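Local structure of PTS system, IIA component (Streptococcus pneumoniae serotype 4, 5T3U) at residues 55-60 / 83-88; 11-16 / 100-105; 63-68 / 93-98. The protein probably passes phosphoryl groups along a sugar phosphotransferase system associated with fucose utilization, as a IIA component of the mannose family. All coordinates share one frame; numbering follows the deposited sequence.

In the fold
From the N terminus, strand 7-16 supplies the first half of contact 2, whose partner 100-105 does not follow until 84 residues further on; this closes the longest loop and brings the strand against the loop leading into helix 104-112. Contacts 1 and 3 both lie within that span. They cross along the chain: 55-60 and then 63-68, both using helix 50-65, are met by 83-88 and then 93-98. Contact 1 joins helices 50-65 and 81-90, and contact 3 ties the C-terminal part of helix 50-65 to the turn opening strand 96-100. Within the core, Phe57 and Leu64 both pack on Leu12, whereas Val13, the next residue, meets Phe102 on the other sheet face.

Contact 1 (55-60 / 83-88); sequences HYFKNQ and NNVALS
Phe57 fits its ring against Val85 and Ala86, and these three side chains account for nearly all of the 138 Å² buried between the two helical segments. At the far end of the ring, CZ of Phe57 lies 3.4 Å from CB of Ala86, a tight apolar approach, while CE2 of Phe57 reaches the Ala86 backbone, 3.6 Å from CA. The near side of the same ring is taken by Val85: its CG1 is 3.8 Å from CD2 of Phe57 and 4.0 Å from Phe57 CB. Both methyl groups come in obliquely to the ring, and the valine and phenylalanine side chains run alongside each other, pointing opposite ways. No hydrogen bond spans the segments.

The reach of the ring follows from its first torsion: with CG anti to the backbone N (chi1 -174°), it extends from helix 50-65 until it touches the neighbouring helix. The small Ala86 lets it come close, and within 55-60 and 83-88 the backbones are nearest at Phe57 and Ala86, with their CA atoms 7.7 Å apart.

Further out, Phe57 also packs on Leu12 and Ala14 of strand 7-16, Leu42 of strand 39-44 and Phe90 of helix 81-90, while Ala86 touches Ile98 of strand 96-100. The ring therefore fills the seam where helices 50-65 and 81-90 lie side by side on one face of the parallel sheet.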
ATOM      1  N   HIS A  55     -18.613 -13.666   4.148  1.00 35.00           N
ATOM      2  CA  HIS A  55     -19.224 -14.275   2.984  1.00 36.13           C
ATOM      3  C   HIS A  55     -19.154 -13.421   1.728  1.00 35.17           C
ATOM      4  O   HIS A  55     -19.100 -13.956   0.627  1.00 34.99           O
ATOM      5  CB  HIS A  55     -20.608 -14.893   3.259  1.00 36.19           C
ATOM      6  CG  HIS A  55     -21.567 -13.967   3.922  1.00 38.81           C
ATOM      7  ND1 HIS A  55     -22.062 -12.839   3.296  1.00 40.37           N
ATOM      8  CD2 HIS A  55     -22.175 -14.029   5.134  1.00 39.37           C
ATOM      9  CE1 HIS A  55     -22.897 -12.216   4.118  1.00 41.15           C
ATOM     10  NE2 HIS A  55     -22.986 -12.920   5.235  1.00 41.01           N
ATOM     11  N   TYR A  56     -19.075 -12.105   1.907  1.00 35.48           N
ATOM     12  CA  TYR A  56     -18.766 -11.191   0.811  1.00 35.91           C
ATOM     13  C   TYR A  56     -17.440 -11.548   0.209  1.00 34.26           C
ATOM     14  O   TYR A  56     -17.313 -11.628  -1.017  1.00 33.98           O
ATOM     15  CB  TYR A  56     -18.633  -9.749   1.296  1.00 37.29           C
ATOM     16  CG  TYR A  56     -19.896  -9.046   1.678  1.00 43.09           C
ATOM     17  CD1 TYR A  56     -21.122  -9.340   1.060  1.00 49.63           C
ATOM     18  CD2 TYR A  56     -19.861  -8.035   2.648  1.00 47.99           C
ATOM     19  CE1 TYR A  56     -22.306  -8.641   1.435  1.00 52.60           C
ATOM     20  CE2 TYR A  56     -21.003  -7.344   3.018  1.00 51.56           C
ATOM     21  CZ  TYR A  56     -22.219  -7.645   2.417  1.00 54.22           C
ATOM     22  OH  TYR A  56     -23.324  -6.925   2.817  1.00 57.48           O
ATOM     23  N   PHE A  57     -16.455 -11.742   1.092  1.00 32.82           N
ATOM     24  CA  PHE A  57     -15.113 -12.186   0.721  1.00 31.58           C
ATOM     25  C   PHE A  57     -15.114 -13.502  -0.062  1.00 31.39           C
ATOM     26  O   PHE A  57     -14.516 -13.601  -1.135  1.00 30.24           O
ATOM     27  CB  PHE A  57     -14.190 -12.306   1.957  1.00 30.91           C
ATOM     28  CG  PHE A  57     -12.767 -12.614   1.591  1.00 30.91           C
ATOM     29  CD1 PHE A  57     -11.842 -11.597   1.438  1.00 32.28           C
ATOM     30  CD2 PHE A  57     -12.369 -13.914   1.335  1.00 29.87           C
ATOM     31  CE1 PHE A  57     -10.523 -11.881   1.039  1.00 32.31           C
ATOM     32  CE2 PHE A  57     -11.072 -14.207   0.942  1.00 30.32           C
ATOM     33  CZ  PHE A  57     -10.146 -13.169   0.790  1.00 31.73           C
ATOM     34  N   LYS A  58     -15.765 -14.522   0.508  1.00 31.24           N
ATOM     35  CA  LYS A  58     -15.867 -15.824  -0.126  1.00 30.71           C
ATOM     36  C   LYS A  58     -16.470 -15.680  -1.512  1.00 30.35           C
ATOM     37  O   LYS A  58     -15.944 -16.217  -2.472  1.00 30.53           O
ATOM     38  CB  LYS A  58     -16.684 -16.796   0.746  1.00 30.62           C
ATOM     39  CG  LYS A  58     -16.917 -18.195   0.121  1.00 30.55           C
ATOM     40  CD  LYS A  58     -17.911 -19.025   0.984  1.00 31.30           C
ATOM     41  CE  LYS A  58     -17.980 -20.507   0.548  1.00 32.83           C
ATOM     42  NZ  LYS A  58     -18.327 -20.640  -0.917  1.00 32.99           N
ATOM     43  N   ASN A  59     -17.568 -14.944  -1.604  1.00 31.31           N
ATOM     44  CA  ASN A  59     -18.246 -14.680  -2.877  1.00 31.65           C
ATOM     45  C   ASN A  59     -17.387 -13.982  -3.923  1.00 31.09           C
ATOM     46  O   ASN A  59     -17.453 -14.330  -5.099  1.00 31.30           O
ATOM     47  CB  ASN A  59     -19.543 -13.867  -2.631  1.00 32.74           C
ATOM     48  CG  ASN A  59     -20.689 -14.728  -2.096  1.00 36.83           C
ATOM     49  OD1 ASN A  59     -20.620 -15.965  -2.095  1.00 40.65           O
ATOM     50  ND2 ASN A  59     -21.759 -14.073  -1.644  1.00 41.03           N
ATOM     51  N   GLN A  60     -16.581 -12.996  -3.514  1.00 31.26           N
ATOM     52  CA  GLN A  60     -15.641 -12.330  -4.453  1.00 30.12           C
ATOM     53  C   GLN A  60     -14.625 -13.312  -5.038  1.00 29.86           C
ATOM     54  O   GLN A  60     -14.352 -13.272  -6.251  1.00 29.28           O
ATOM     55  CB  GLN A  60     -14.880 -11.154  -3.796  1.00 30.79           C
ATOM     56  CG  GLN A  60     -15.744 -10.036  -3.254  1.00 30.80           C
ATOM     57  CD  GLN A  60     -16.299  -9.156  -4.342  1.00 35.99           C
ATOM     58  OE1 GLN A  60     -17.170  -9.577  -5.113  1.00 37.71           O
ATOM     59  NE2 GLN A  60     -15.802  -7.897  -4.413  1.00 36.83           N
ATOM     60  N   ASN A  83      -6.931 -11.049   5.864  1.00 28.47           N
ATOM     61  CA  ASN A  83      -5.997 -12.170   5.745  1.00 28.51           C
ATOM     62  C   ASN A  83      -6.464 -13.407   6.507  1.00 29.27           C
ATOM     63  O   ASN A  83      -6.278 -14.506   6.015  1.00 28.92           O
ATOM     64  CB  ASN A  83      -4.600 -11.830   6.216  1.00 28.07           C
ATOM     65  CG  ASN A  83      -3.559 -12.727   5.593  1.00 27.12           C
ATOM     66  OD1 ASN A  83      -3.006 -13.611   6.243  1.00 29.77           O
ATOM     67  ND2 ASN A  83      -3.309 -12.529   4.324  1.00 22.40           N
ATOM     68  N   ASN A  84      -7.027 -13.223   7.716  1.00 29.36           N
ATOM     69  CA  ASN A  84      -7.496 -14.371   8.515  1.00 30.11           C
ATOM     70  C   ASN A  84      -8.570 -15.175   7.766  1.00 30.18           C
ATOM     71  O   ASN A  84      -8.525 -16.410   7.714  1.00 31.28           O
ATOM     72  CB  ASN A  84      -8.054 -13.926   9.870  1.00 29.31           C
ATOM     73  CG  ASN A  84      -6.975 -13.459  10.840  1.00 30.23           C
ATOM     74  OD1 ASN A  84      -5.794 -13.833  10.744  1.00 29.08           O
ATOM     75  ND2 ASN A  84      -7.390 -12.642  11.797  1.00 30.06           N
ATOM     76  N   VAL A  85      -9.529 -14.448   7.204  1.00 29.90           N
ATOM     77  CA  VAL A  85     -10.617 -15.015   6.434  1.00 30.03           C
ATOM     78  C   VAL A  85     -10.109 -15.734   5.170  1.00 30.86           C
ATOM     79  O   VAL A  85     -10.492 -16.895   4.902  1.00 31.03           O
ATOM     80  CB  VAL A  85     -11.682 -13.926   6.125  1.00 29.93           C
ATOM     81  CG1 VAL A  85     -12.676 -14.380   5.087  1.00 29.97           C
ATOM     82  CG2 VAL A  85     -12.432 -13.524   7.398  1.00 27.88           C
ATOM     83  N   ALA A  86      -9.236 -15.075   4.407  1.00 30.14           N
ATOM     84  CA  ALA A  86      -8.695 -15.671   3.185  1.00 30.17           C
ATOM     85  C   ALA A  86      -8.036 -17.030   3.467  1.00 30.43           C
ATOM     86  O   ALA A  86      -8.268 -18.019   2.746  1.00 30.71           O
ATOM     87  CB  ALA A  86      -7.699 -14.737   2.529  1.00 28.62           C
ATOM     88  N   LEU A  87      -7.172 -17.057   4.479  1.00 30.06           N
ATOM     89  CA  LEU A  87      -6.416 -18.248   4.790  1.00 31.19           C
ATOM     90  C   LEU A  87      -7.344 -19.389   5.262  1.00 31.48           C
ATOM     91  O   LEU A  87      -7.181 -20.532   4.835  1.00 31.48           O
ATOM     92  CB  LEU A  87      -5.340 -17.959   5.846  1.00 30.85           C
ATOM     93  CG  LEU A  87      -4.375 -19.117   6.141  1.00 32.32           C
ATOM     94  CD1 LEU A  87      -3.510 -19.482   4.954  1.00 28.12           C
ATOM     95  CD2 LEU A  87      -3.480 -18.789   7.344  1.00 34.44           C
ATOM     96  N   SER A  88      -8.319 -19.074   6.112  1.00 31.46           N
ATOM     97  CA  SER A  88      -9.188 -20.123   6.617  1.00 31.49           C
ATOM     98  C   SER A  88     -10.093 -20.656   5.517  1.00 32.57           C
ATOM     99  O   SER A  88     -10.228 -21.870   5.371  1.00 32.70           O
ATOM    100  CB  SER A  88      -9.967 -19.677   7.856  1.00 30.39           C
ATOM    101  OG  SER A  88      -9.266 -20.067   9.033  1.00 30.24           O
TER

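Contact 2 (11-16 / 100-105); sequences ILVASH and TGFNIP
Val13 sets its CG1 methyl against the outer end of the Phe102 ring, and this pair supplies most of the 108 Å² buried here. CG1 of Val13 is 3.7 Å from CE1 and 3.8 Å from CE2 of Phe102, a nearly even spacing that centres the methyl on the outer end of the ring. Its modelled 3.2 Å to Phe102 CZ is unusually short for two carbons, so that exact value is doubtful. The side chains cross at about a right angle, and the methyl approaches the ring obliquely. Beyond the valine, the carbonyl O of Ala14 lies at the ring edge, near its plane, 4.3 Å from Phe102 CE1.

The CB of Phe102 already points at the strand, and chi1 of 78°, with CG between the backbone N and the carbonyl carbon, then places the outer end of the ring on Val13. Asn103, just after it, is the N-cap of helix 104-112: its OD1 accepts a hydrogen bond from Leu106 N. The ring also meets that of Phe19, their planes inclined at about 40°.

Asn103 ND2 also bonds Gly101 O of the second subunit, and the reciprocal bond forms too, placing the loop at the dimer interface. Phe102, from the loop after edge strand 96-100, covers the face of inner strand 7-16 that also carries Leu107 of helix 104-112, on the side away from helix 50-65, as in a three-layer alpha/beta sandwich. At the C-terminal end of strand 7-16, His16, its N bonded to Asp76, is probably the phosphorylated histidine, as in mannose-family relatives.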
ATOM      1  N   ILE A  11      -7.655 -10.981  -9.584  1.00 27.74           N
ATOM      2  CA  ILE A  11      -6.986 -10.399  -8.431  1.00 27.09           C
ATOM      3  C   ILE A  11      -8.033  -9.859  -7.511  1.00 26.48           C
ATOM      4  O   ILE A  11      -8.871  -9.080  -7.923  1.00 26.97           O
ATOM      5  CB  ILE A  11      -5.981  -9.251  -8.829  1.00 27.36           C
ATOM      6  CG1 ILE A  11      -4.879  -9.749  -9.779  1.00 28.21           C
ATOM      7  CG2 ILE A  11      -5.330  -8.578  -7.559  1.00 26.21           C
ATOM      8  CD1 ILE A  11      -4.098  -8.599 -10.400  1.00 31.93           C
ATOM      9  N   LEU A  12      -7.998 -10.272  -6.255  1.00 26.43           N
ATOM     10  CA  LEU A  12      -8.832  -9.609  -5.271  1.00 26.64           C
ATOM     11  C   LEU A  12      -7.937  -8.823  -4.312  1.00 25.95           C
ATOM     12  O   LEU A  12      -7.003  -9.386  -3.740  1.00 25.46           O
ATOM     13  CB  LEU A  12      -9.656 -10.626  -4.480  1.00 26.51           C
ATOM     14  CG  LEU A  12     -10.495 -10.085  -3.318  1.00 28.28           C
ATOM     15  CD1 LEU A  12     -11.608  -9.101  -3.760  1.00 26.43           C
ATOM     16  CD2 LEU A  12     -11.081 -11.242  -2.554  1.00 30.30           C
ATOM     17  N   VAL A  13      -8.225  -7.538  -4.139  1.00 25.20           N
ATOM     18  CA  VAL A  13      -7.424  -6.713  -3.233  1.00 24.53           C
ATOM     19  C   VAL A  13      -8.318  -6.460  -2.048  1.00 25.46           C
ATOM     20  O   VAL A  13      -9.398  -5.853  -2.206  1.00 24.61           O
ATOM     21  CB  VAL A  13      -7.069  -5.333  -3.838  1.00 24.08           C
ATOM     22  CG1 VAL A  13      -6.013  -4.648  -3.018  1.00 23.06           C
ATOM     23  CG2 VAL A  13      -6.611  -5.455  -5.279  1.00 24.77           C
ATOM     24  N   ALA A  14      -7.889  -6.894  -0.866  1.00 25.03           N
ATOM     25  CA  ALA A  14      -8.756  -6.785   0.315  1.00 25.79           C
ATOM     26  C   ALA A  14      -8.049  -6.147   1.500  1.00 25.65           C
ATOM     27  O   ALA A  14      -6.898  -6.417   1.729  1.00 26.25           O
ATOM     28  CB  ALA A  14      -9.273  -8.163   0.708  1.00 26.26           C
ATOM     29  N   SER A  15      -8.751  -5.316   2.274  1.00 26.22           N
ATOM     30  CA  SER A  15      -8.132  -4.697   3.435  1.00 26.44           C
ATOM     31  C   SER A  15      -9.193  -4.266   4.440  1.00 27.73           C
ATOM     32  O   SER A  15     -10.376  -4.153   4.101  1.00 28.92           O
ATOM     33  CB  SER A  15      -7.363  -3.442   2.980  1.00 26.03           C
ATOM     34  OG  SER A  15      -8.281  -2.470   2.520  1.00 25.35           O
ATOM     35  N   HIS A  16      -8.783  -3.975   5.668  1.00 28.34           N
ATOM     36  CA  HIS A  16      -9.599  -3.060   6.497  1.00 29.04           C
ATOM     37  C   HIS A  16      -9.634  -1.690   5.793  1.00 29.15           C
ATOM     38  O   HIS A  16      -8.659  -1.298   5.150  1.00 28.20           O
ATOM     39  CB  HIS A  16      -8.957  -2.872   7.857  1.00 28.83           C
ATOM     40  CG  HIS A  16      -8.921  -4.114   8.689  1.00 31.02           C
ATOM     41  ND1 HIS A  16      -7.913  -5.050   8.584  1.00 32.87           N
ATOM     42  CD2 HIS A  16      -9.727  -4.539   9.690  1.00 30.89           C
ATOM     43  CE1 HIS A  16      -8.106  -6.005   9.476  1.00 30.82           C
ATOM     44  NE2 HIS A  16      -9.215  -5.734  10.138  1.00 33.65           N
ATOM     45  N   THR A 100       0.317 -11.054   1.484  1.00 25.19           N
ATOM     46  CA  THR A 100      -0.062  -9.989   2.391  1.00 24.85           C
ATOM     47  C   THR A 100       0.950  -8.819   2.369  1.00 24.67           C
ATOM     48  O   THR A 100       2.001  -8.930   1.750  1.00 24.09           O
ATOM     49  CB  THR A 100      -0.332 -10.490   3.848  1.00 24.44           C
ATOM     50  OG1 THR A 100      -0.951  -9.430   4.580  1.00 24.67           O
ATOM     51  CG2 THR A 100       0.938 -10.846   4.550  1.00 22.40           C
ATOM     52  N   GLY A 101       0.619  -7.710   3.029  1.00 24.87           N
ATOM     53  CA  GLY A 101       1.546  -6.566   3.082  1.00 25.04           C
ATOM     54  C   GLY A 101       1.811  -5.907   1.732  1.00 25.95           C
ATOM     55  O   GLY A 101       2.871  -5.285   1.539  1.00 25.82           O
ATOM     56  N   PHE A 102       0.848  -6.002   0.803  1.00 25.72           N
ATOM     57  CA  PHE A 102       1.048  -5.516  -0.564  1.00 24.96           C
ATOM     58  C   PHE A 102       1.306  -4.010  -0.676  1.00 25.68           C
ATOM     59  O   PHE A 102       0.856  -3.217   0.169  1.00 26.49           O
ATOM     60  CB  PHE A 102      -0.134  -5.906  -1.486  1.00 25.38           C
ATOM     61  CG  PHE A 102      -1.372  -5.044  -1.334  1.00 25.34           C
ATOM     62  CD1 PHE A 102      -2.389  -5.402  -0.450  1.00 26.69           C
ATOM     63  CD2 PHE A 102      -1.547  -3.909  -2.115  1.00 25.51           C
ATOM     64  CE1 PHE A 102      -3.560  -4.602  -0.314  1.00 26.72           C
ATOM     65  CE2 PHE A 102      -2.689  -3.109  -1.985  1.00 27.55           C
ATOM     66  CZ  PHE A 102      -3.704  -3.465  -1.084  1.00 26.90           C
ATOM     67  N   ASN A 103       1.972  -3.629  -1.759  1.00 25.35           N
ATOM     68  CA  ASN A 103       2.234  -2.235  -2.071  1.00 26.22           C
ATOM     69  C   ASN A 103       1.812  -1.958  -3.523  1.00 25.83           C
ATOM     70  O   ASN A 103       1.310  -2.848  -4.208  1.00 25.36           O
ATOM     71  CB  ASN A 103       3.714  -1.878  -1.789  1.00 25.54           C
ATOM     72  CG  ASN A 103       4.684  -2.755  -2.544  1.00 26.89           C
ATOM     73  OD1 ASN A 103       4.270  -3.560  -3.392  1.00 25.25           O
ATOM     74  ND2 ASN A 103       5.992  -2.611  -2.255  1.00 25.82           N
ATOM     75  N   ILE A 104       1.949  -0.719  -3.981  1.00 25.86           N
ATOM     76  CA  ILE A 104       1.525  -0.389  -5.346  1.00 25.93           C
ATOM     77  C   ILE A 104       2.352  -1.179  -6.376  1.00 26.48           C
ATOM     78  O   ILE A 104       1.794  -1.745  -7.295  1.00 26.71           O
ATOM     79  CB  ILE A 104       1.494   1.149  -5.574  1.00 25.88           C
ATOM     80  CG1 ILE A 104       0.177   1.701  -5.055  1.00 24.23           C
ATOM     81  CG2 ILE A 104       1.723   1.565  -7.081  1.00 25.40           C
ATOM     82  CD1 ILE A 104      -1.061   1.285  -5.839  1.00 25.45           C
ATOM     83  N   PRO A 105       3.682  -1.279  -6.191  1.00 27.03           N
ATOM     84  CA  PRO A 105       4.460  -2.069  -7.175  1.00 26.56           C
ATOM     85  C   PRO A 105       3.987  -3.520  -7.391  1.00 26.75           C
ATOM     86  O   PRO A 105       3.959  -3.976  -8.545  1.00 26.66           O
ATOM     87  CB  PRO A 105       5.866  -2.056  -6.582  1.00 26.63           C
ATOM     88  CG  PRO A 105       5.938  -0.702  -5.878  1.00 26.61           C
ATOM     89  CD  PRO A 105       4.578  -0.587  -5.233  1.00 27.42           C
TER

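Contact 3 (63-68 / 93-98)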
ATOM      1  N   GLU A  63     -16.515 -15.975  -7.397  1.00 32.37           N
ATOM      2  CA  GLU A  63     -16.912 -15.365  -8.663  1.00 33.41           C
ATOM      3  C   GLU A  63     -15.756 -15.043  -9.603  1.00 32.93           C
ATOM      4  O   GLU A  63     -15.883 -15.137 -10.823  1.00 33.05           O
ATOM      5  CB  GLU A  63     -17.800 -14.150  -8.420  1.00 33.70           C
ATOM      6  CG  GLU A  63     -19.191 -14.578  -7.976  1.00 37.87           C
ATOM      7  CD  GLU A  63     -19.984 -13.462  -7.328  1.00 43.65           C
ATOM      8  OE1 GLU A  63     -20.726 -13.777  -6.370  1.00 48.31           O
ATOM      9  OE2 GLU A  63     -19.869 -12.288  -7.761  1.00 45.15           O
ATOM     10  N   LEU A  64     -14.604 -14.717  -9.034  1.00 32.92           N
ATOM     11  CA  LEU A  64     -13.422 -14.475  -9.832  1.00 31.61           C
ATOM     12  C   LEU A  64     -12.962 -15.803 -10.419  1.00 31.59           C
ATOM     13  O   LEU A  64     -12.498 -15.843 -11.553  1.00 31.81           O
ATOM     14  CB  LEU A  64     -12.336 -13.748  -9.010  1.00 30.78           C
ATOM     15  CG  LEU A  64     -12.517 -12.212  -8.896  1.00 30.03           C
ATOM     16  CD1 LEU A  64     -11.525 -11.569  -7.899  1.00 26.40           C
ATOM     17  CD2 LEU A  64     -12.419 -11.501 -10.272  1.00 28.82           C
ATOM     18  N   LEU A  65     -13.111 -16.891  -9.668  1.00 31.60           N
ATOM     19  CA  LEU A  65     -12.765 -18.226 -10.196  1.00 31.56           C
ATOM     20  C   LEU A  65     -13.671 -18.736 -11.333  1.00 31.96           C
ATOM     21  O   LEU A  65     -13.272 -19.664 -12.089  1.00 31.82           O
ATOM     22  CB  LEU A  65     -12.610 -19.282  -9.082  1.00 30.93           C
ATOM     23  CG  LEU A  65     -11.400 -19.179  -8.136  1.00 30.91           C
ATOM     24  CD1 LEU A  65     -11.662 -19.962  -6.829  1.00 27.95           C
ATOM     25  CD2 LEU A  65     -10.087 -19.622  -8.800  1.00 29.86           C
ATOM     26  N   ASP A  66     -14.848 -18.131 -11.492  1.00 32.20           N
ATOM     27  CA  ASP A  66     -15.704 -18.487 -12.623  1.00 33.82           C
ATOM     28  C   ASP A  66     -15.108 -18.009 -13.932  1.00 34.32           C
ATOM     29  O   ASP A  66     -15.448 -18.551 -14.978  1.00 33.57           O
ATOM     30  CB  ASP A  66     -17.113 -17.902 -12.509  1.00 33.97           C
ATOM     31  CG  ASP A  66     -17.895 -18.468 -11.361  1.00 38.04           C
ATOM     32  OD1 ASP A  66     -17.718 -19.660 -11.025  1.00 39.27           O
ATOM     33  OD2 ASP A  66     -18.711 -17.701 -10.782  1.00 43.83           O
ATOM     34  N   SER A  67     -14.239 -16.981 -13.857  1.00 34.12           N
ATOM     35  CA  SER A  67     -13.689 -16.277 -15.030  1.00 33.78           C
ATOM     36  C   SER A  67     -12.189 -16.347 -15.156  1.00 32.48           C
ATOM     37  O   SER A  67     -11.628 -15.816 -16.116  1.00 31.95           O
ATOM     38  CB  SER A  67     -14.003 -14.777 -14.940  1.00 34.77           C
ATOM     39  OG  SER A  67     -15.378 -14.544 -15.091  1.00 38.36           O
ATOM     40  N   ASN A  68     -11.529 -16.939 -14.173  1.00 30.98           N
ATOM     41  CA  ASN A  68     -10.076 -16.967 -14.171  1.00 31.07           C
ATOM     42  C   ASN A  68      -9.673 -18.318 -13.670  1.00 31.31           C
ATOM     43  O   ASN A  68     -10.357 -18.852 -12.820  1.00 32.55           O
ATOM     44  CB  ASN A  68      -9.510 -15.888 -13.208  1.00 30.17           C
ATOM     45  CG  ASN A  68      -9.896 -14.495 -13.595  1.00 28.94           C
ATOM     46  OD1 ASN A  68     -10.887 -13.954 -13.098  1.00 32.03           O
ATOM     47  ND2 ASN A  68      -9.140 -13.903 -14.492  1.00 23.97           N
ATOM     48  N   LEU A  93      -7.061 -24.658  -1.166  1.00 35.05           N
ATOM     49  CA  LEU A  93      -7.369 -24.454  -2.580  1.00 34.66           C
ATOM     50  C   LEU A  93      -6.169 -23.886  -3.335  1.00 35.50           C
ATOM     51  O   LEU A  93      -5.858 -22.686  -3.237  1.00 35.60           O
ATOM     52  CB  LEU A  93      -8.610 -23.591  -2.766  1.00 34.44           C
ATOM     53  CG  LEU A  93      -9.179 -23.475  -4.192  1.00 34.07           C
ATOM     54  CD1 LEU A  93      -9.429 -24.842  -4.867  1.00 34.52           C
ATOM     55  CD2 LEU A  93     -10.456 -22.679  -4.168  1.00 31.77           C
ATOM     56  N   ASP A  94      -5.465 -24.756  -4.060  1.00 35.11           N
ATOM     57  CA  ASP A  94      -4.245 -24.359  -4.740  1.00 35.01           C
ATOM     58  C   ASP A  94      -4.420 -23.242  -5.784  1.00 34.96           C
ATOM     59  O   ASP A  94      -3.463 -22.516  -6.069  1.00 34.64           O
ATOM     60  CB  ASP A  94      -3.585 -25.566  -5.400  1.00 35.87           C
ATOM     61  CG  ASP A  94      -2.989 -26.547  -4.390  1.00 37.62           C
ATOM     62  OD1 ASP A  94      -2.804 -26.203  -3.191  1.00 37.22           O
ATOM     63  OD2 ASP A  94      -2.712 -27.686  -4.814  1.00 41.39           O
ATOM     64  N   SER A  95      -5.618 -23.106  -6.349  1.00 34.11           N
ATOM     65  CA  SER A  95      -5.869 -22.059  -7.346  1.00 34.32           C
ATOM     66  C   SER A  95      -5.945 -20.650  -6.710  1.00 33.94           C
ATOM     67  O   SER A  95      -6.036 -19.648  -7.423  1.00 34.06           O
ATOM     68  CB  SER A  95      -7.156 -22.328  -8.087  1.00 33.12           C
ATOM     69  OG  SER A  95      -8.210 -22.328  -7.149  1.00 35.53           O
ATOM     70  N   VAL A  96      -5.906 -20.576  -5.383  1.00 33.30           N
ATOM     71  CA  VAL A  96      -5.990 -19.272  -4.705  1.00 32.14           C
ATOM     72  C   VAL A  96      -4.709 -19.009  -3.950  1.00 32.04           C
ATOM     73  O   VAL A  96      -4.376 -19.739  -3.016  1.00 30.72           O
ATOM     74  CB  VAL A  96      -7.176 -19.193  -3.729  1.00 32.28           C
ATOM     75  CG1 VAL A  96      -7.141 -17.874  -2.922  1.00 31.23           C
ATOM     76  CG2 VAL A  96      -8.498 -19.333  -4.480  1.00 31.49           C
ATOM     77  N   ASP A  97      -3.991 -17.966  -4.369  1.00 30.90           N
ATOM     78  CA  ASP A  97      -2.826 -17.519  -3.627  1.00 30.98           C
ATOM     79  C   ASP A  97      -3.142 -16.322  -2.750  1.00 30.21           C
ATOM     80  O   ASP A  97      -4.040 -15.548  -3.061  1.00 29.58           O
ATOM     81  CB  ASP A  97      -1.670 -17.193  -4.573  1.00 31.28           C
ATOM     82  CG  ASP A  97      -1.027 -18.441  -5.123  1.00 34.85           C
ATOM     83  OD1 ASP A  97      -0.578 -19.269  -4.298  1.00 35.04           O
ATOM     84  OD2 ASP A  97      -1.011 -18.604  -6.369  1.00 36.58           O
ATOM     85  N   ILE A  98      -2.388 -16.191  -1.656  1.00 29.61           N
ATOM     86  CA  ILE A  98      -2.578 -15.086  -0.707  1.00 28.94           C
ATOM     87  C   ILE A  98      -1.241 -14.397  -0.442  1.00 28.05           C
ATOM     88  O   ILE A  98      -0.318 -15.023   0.077  1.00 28.14           O
ATOM     89  CB  ILE A  98      -3.192 -15.563   0.645  1.00 29.52           C
ATOM     90  CG1 ILE A  98      -4.482 -16.386   0.400  1.00 29.34           C
ATOM     91  CG2 ILE A  98      -3.442 -14.324   1.567  1.00 27.16           C
ATOM     92  CD1 ILE A  98      -4.976 -17.141   1.617  1.00 24.38           C
TER
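Leu65, at the C-terminal part of helix 50-65, contributes 68 Å² of the 117 Å² buried in this contact, and its two methyl groups divide the opposing turn between them. CD1 meets two apolar partners: Leu93 CD2 and Val96 CG2, each 4.0 Å from Leu65 CD1. The two leucines meet end on, methyl to methyl, whereas the valine is crossed at about a right angle. The second methyl, CD2, lies against Ser95, the next largest contributor, at 3.7 Å from its OG and 4.1 Å from its CB. The meeting of Leu65 with Ser95 is thus a van der Waals one between a methyl and a hydroxyl, and no hydrogen bond joins the segments.

CB of Leu65 faces the turn, and CG anti to the carbonyl carbon (chi1 -70°) carries both methyls onto it. On the facing side the three partners are gathered by a type I beta turn running from Leu93 to Val96, closed by the bond from Val96 N to Leu93 O (3.0 Å). This presents Leu93, Ser95 and Val96 to one side chain. Leu93 lies at the exposed margin, Val96 on the buried side.

Leu65 also packs on Val71 of strand 68-75, and Val96 on Val73 and Phe90; Val96 O accepts a hydrogen bond from Lys135 NZ of the second subunit. The contact joins successive beta-alpha-beta crossovers of the parallel sheet: the C-terminal part of the helix leading into strand 68-75 packs on the turn entering its neighbour, strand 96-100, an arrangement characteristic of open-sheet alpha/beta folds.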